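Lovastatin nonaketide synthase, polyketide synthase component (PDB 7CPX) builds the nonaketide dihydromonacolin L from malonyl-CoA, with S-adenosylmethionine and NADPH, as a homodimeric iterative polyketide synthase acting with its partner LovC in lovastatin biosynthesis. Local coordinates at residues E1867-Y1872 against V1896-R1901. The protein carries 2 engineered substitutions. Numbering follows the deposited sequence.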
ATOM      1  N   GLU A1867      27.421   6.431  58.885  1.00127.12           N
ATOM      2  CA  GLU A1867      27.198   5.073  59.374  1.00127.12           C
ATOM      3  C   GLU A1867      26.447   4.231  58.347  1.00127.12           C
ATOM      4  O   GLU A1867      25.501   3.510  58.669  1.00127.12           O
ATOM      5  CB  GLU A1867      26.451   5.099  60.707  1.00127.12           C
ATOM      6  CG  GLU A1867      27.125   5.945  61.775  1.00127.12           C
ATOM      7  CD  GLU A1867      26.343   5.974  63.073  1.00127.12           C
ATOM      8  OE1 GLU A1867      25.281   5.320  63.144  1.00127.12           O
ATOM      9  OE2 GLU A1867      26.789   6.652  64.022  1.00127.12           O
ATOM     10  N   THR A1868      26.880   4.325  57.092  1.00123.56           N
ATOM     11  CA  THR A1868      26.255   3.540  56.038  1.00123.56           C
ATOM     12  C   THR A1868      26.419   2.058  56.346  1.00123.56           C
ATOM     13  O   THR A1868      27.523   1.511  56.250  1.00123.56           O
ATOM     14  CB  THR A1868      26.862   3.876  54.675  1.00123.56           C
ATOM     15  OG1 THR A1868      26.734   5.282  54.427  1.00123.56           O
ATOM     16  CG2 THR A1868      26.156   3.104  53.572  1.00123.56           C
ATOM     17  N   LYS A1869      25.323   1.405  56.713  1.00121.70           N
ATOM     18  CA  LYS A1869      25.360   0.003  57.096  1.00121.70           C
ATOM     19  C   LYS A1869      25.467  -0.885  55.865  1.00121.70           C
ATOM     20  O   LYS A1869      24.860  -0.609  54.825  1.00121.70           O
ATOM     21  CB  LYS A1869      24.110  -0.367  57.890  1.00121.70           C
ATOM     22  CG  LYS A1869      23.797   0.572  59.047  1.00121.70           C
ATOM     23  CD  LYS A1869      24.904   0.598  60.092  1.00121.70           C
ATOM     24  CE  LYS A1869      25.038  -0.737  60.804  1.00121.70           C
ATOM     25  NZ  LYS A1869      26.022  -0.676  61.918  1.00121.70           N
ATOM     26  N   THR A1870      26.240  -1.959  55.998  1.00117.36           N
ATOM     27  CA  THR A1870      26.407  -2.953  54.945  1.00117.36           C
ATOM     28  C   THR A1870      25.449  -4.103  55.229  1.00117.36           C
ATOM     29  O   THR A1870      25.560  -4.776  56.259  1.00117.36           O
ATOM     30  CB  THR A1870      27.851  -3.444  54.877  1.00117.36           C
ATOM     31  OG1 THR A1870      28.720  -2.339  54.601  1.00117.36           O
ATOM     32  CG2 THR A1870      28.007  -4.496  53.789  1.00117.36           C
ATOM     33  N   ILE A1871      24.515  -4.325  54.313  1.00117.71           N
ATOM     34  CA  ILE A1871      23.499  -5.359  54.443  1.00117.71           C
ATOM     35  C   ILE A1871      23.812  -6.443  53.422  1.00117.71           C
ATOM     36  O   ILE A1871      23.785  -6.196  52.213  1.00117.71           O
ATOM     37  CB  ILE A1871      22.088  -4.795  54.235  1.00117.71           C
ATOM     38  CG1 ILE A1871      21.843  -3.617  55.178  1.00117.71           C
ATOM     39  CG2 ILE A1871      21.050  -5.884  54.458  1.00117.71           C
ATOM     40  CD1 ILE A1871      20.523  -2.922  54.951  1.00117.71           C
ATOM     41  N   TYR A1872      24.111  -7.643  53.906  1.00116.66           N
ATOM     42  CA  TYR A1872      24.278  -8.809  53.046  1.00116.66           C
ATOM     43  C   TYR A1872      22.891  -9.383  52.795  1.00116.66           C
ATOM     44  O   TYR A1872      22.309 -10.038  53.661  1.00116.66           O
ATOM     45  CB  TYR A1872      25.204  -9.827  53.697  1.00116.66           C
ATOM     46  CG  TYR A1872      26.556  -9.262  54.071  1.00116.66           C
ATOM     47  CD1 TYR A1872      26.734  -8.567  55.258  1.00116.66           C
ATOM     48  CD2 TYR A1872      27.653  -9.423  53.236  1.00116.66           C
ATOM     49  CE1 TYR A1872      27.966  -8.048  55.604  1.00116.66           C
ATOM     50  CE2 TYR A1872      28.888  -8.908  53.575  1.00116.66           C
ATOM     51  CZ  TYR A1872      29.039  -8.221  54.760  1.00116.66           C
ATOM     52  OH  TYR A1872      30.267  -7.705  55.104  1.00116.66           O
ATOM     53  N   VAL A1896      23.202  -8.261  58.791  1.00122.41           N
ATOM     54  CA  VAL A1896      24.187  -7.216  59.033  1.00122.41           C
ATOM     55  C   VAL A1896      25.140  -7.727  60.101  1.00122.41           C
ATOM     56  O   VAL A1896      24.716  -8.372  61.066  1.00122.41           O
ATOM     57  CB  VAL A1896      23.540  -5.882  59.465  1.00122.41           C
ATOM     58  CG1 VAL A1896      22.689  -5.328  58.344  1.00122.41           C
ATOM     59  CG2 VAL A1896      22.711  -6.061  60.725  1.00122.41           C
ATOM     60  N   GLN A1897      26.429  -7.455  59.919  1.00124.18           N
ATOM     61  CA  GLN A1897      27.459  -7.949  60.824  1.00124.18           C
ATOM     62  C   GLN A1897      27.643  -6.944  61.956  1.00124.18           C
ATOM     63  O   GLN A1897      28.149  -5.838  61.741  1.00124.18           O
ATOM     64  CB  GLN A1897      28.767  -8.185  60.075  1.00124.18           C
ATOM     65  CG  GLN A1897      28.712  -9.357  59.111  1.00124.18           C
ATOM     66  CD  GLN A1897      30.046  -9.630  58.450  1.00124.18           C
ATOM     67  OE1 GLN A1897      30.945  -8.790  58.469  1.00124.18           O
ATOM     68  NE2 GLN A1897      30.184 -10.814  57.864  1.00124.18           N
ATOM     69  N   GLU A1898      27.230  -7.335  63.159  1.00126.33           N
ATOM     70  CA  GLU A1898      27.387  -6.521  64.363  1.00126.33           C
ATOM     71  C   GLU A1898      28.113  -7.375  65.396  1.00126.33           C
ATOM     72  O   GLU A1898      27.504  -8.236  66.038  1.00126.33           O
ATOM     73  CB  GLU A1898      26.037  -6.042  64.887  1.00126.33           C
ATOM     74  CG  GLU A1898      25.285  -5.136  63.924  1.00126.33           C
ATOM     75  CD  GLU A1898      25.984  -3.809  63.703  1.00126.33           C
ATOM     76  OE1 GLU A1898      26.966  -3.525  64.419  1.00126.33           O
ATOM     77  OE2 GLU A1898      25.548  -3.048  62.814  1.00126.33           O
ATOM     78  N   GLY A1899      29.412  -7.138  65.558  1.00128.05           N
ATOM     79  CA  GLY A1899      30.202  -7.979  66.441  1.00128.05           C
ATOM     80  C   GLY A1899      30.168  -9.434  66.029  1.00128.05           C
ATOM     81  O   GLY A1899      30.055 -10.321  66.885  1.00128.05           O
ATOM     82  N   ASN A1900      30.253  -9.698  64.726  1.00129.58           N
ATOM     83  CA  ASN A1900      30.133 -11.025  64.127  1.00129.58           C
ATOM     84  C   ASN A1900      28.732 -11.604  64.260  1.00129.58           C
ATOM     85  O   ASN A1900      28.512 -12.762  63.884  1.00129.58           O
ATOM     86  CB  ASN A1900      31.149 -12.011  64.715  1.00129.58           C
ATOM     87  CG  ASN A1900      32.580 -11.636  64.389  1.00129.58           C
ATOM     88  OD1 ASN A1900      32.845 -10.951  63.401  1.00129.58           O
ATOM     89  ND2 ASN A1900      33.514 -12.089  65.216  1.00129.58           N
ATOM     90  N   ARG A1901      27.776 -10.838  64.781  1.00126.96           N
ATOM     91  CA  ARG A1901      26.387 -11.274  64.796  1.00126.96           C
ATOM     92  C   ARG A1901      25.758 -10.998  63.439  1.00126.96           C
ATOM     93  O   ARG A1901      25.834  -9.876  62.931  1.00126.96           O
ATOM     94  CB  ARG A1901      25.598 -10.551  65.884  1.00126.96           C
ATOM     95  CG  ARG A1901      26.122 -10.737  67.292  1.00126.96           C
ATOM     96  CD  ARG A1901      25.233  -9.999  68.277  1.00126.96           C
ATOM     97  NE  ARG A1901      25.183  -8.571  67.987  1.00126.96           N
ATOM     98  CZ  ARG A1901      24.206  -7.757  68.364  1.00126.96           C
ATOM     99  NH1 ARG A1901      23.156  -8.199  69.037  1.00126.96           N
ATOM    100  NH2 ARG A1901      24.282  -6.466  68.053  1.00126.96           N
TER
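Bends at chi2 (-62°) and chi3 of Lys1869 turn its CD and CE toward Glu1898, whose own chi2 (-66°) places the carboxylate, where strands 1869-1883 and 1887-1898 of a beta hairpin splay apart near its open end. The two side chains cross at about a right angle, and Lys1869 NZ, beyond CE, makes a salt bridge of 2.6 Å to the syn lone pair of Glu1898 OE2. Long, flexible side chains suit this place, since the backbones diverge.

Deeper in the hairpin, Ile1871 and Val1896 lie side by side and point the same way, with Ile1871 CG1 3.7 Å from Val1896 CG1. These branched apolar residues suit a buried sheet face shared with Val1905 of the next strand, 1901-1909, which touches both. On the other face, the extended Gln1897 chain passes obliquely by the Tyr1872 ring, its amide plane 36° from the ring and CG 3.8 Å from Tyr1872 CE1; methylene meets aromatic carbon, while the polar amide suits an exposed position.

A type I' turn from Glu1898 to Arg1901 leads into strand 1901-1909, its tight positive-phi bend favouring glycine at Gly1899. Arg1901 N and NE reach Glu1898 O from opposite faces of its carbonyl plane, NE at 3.0 Å.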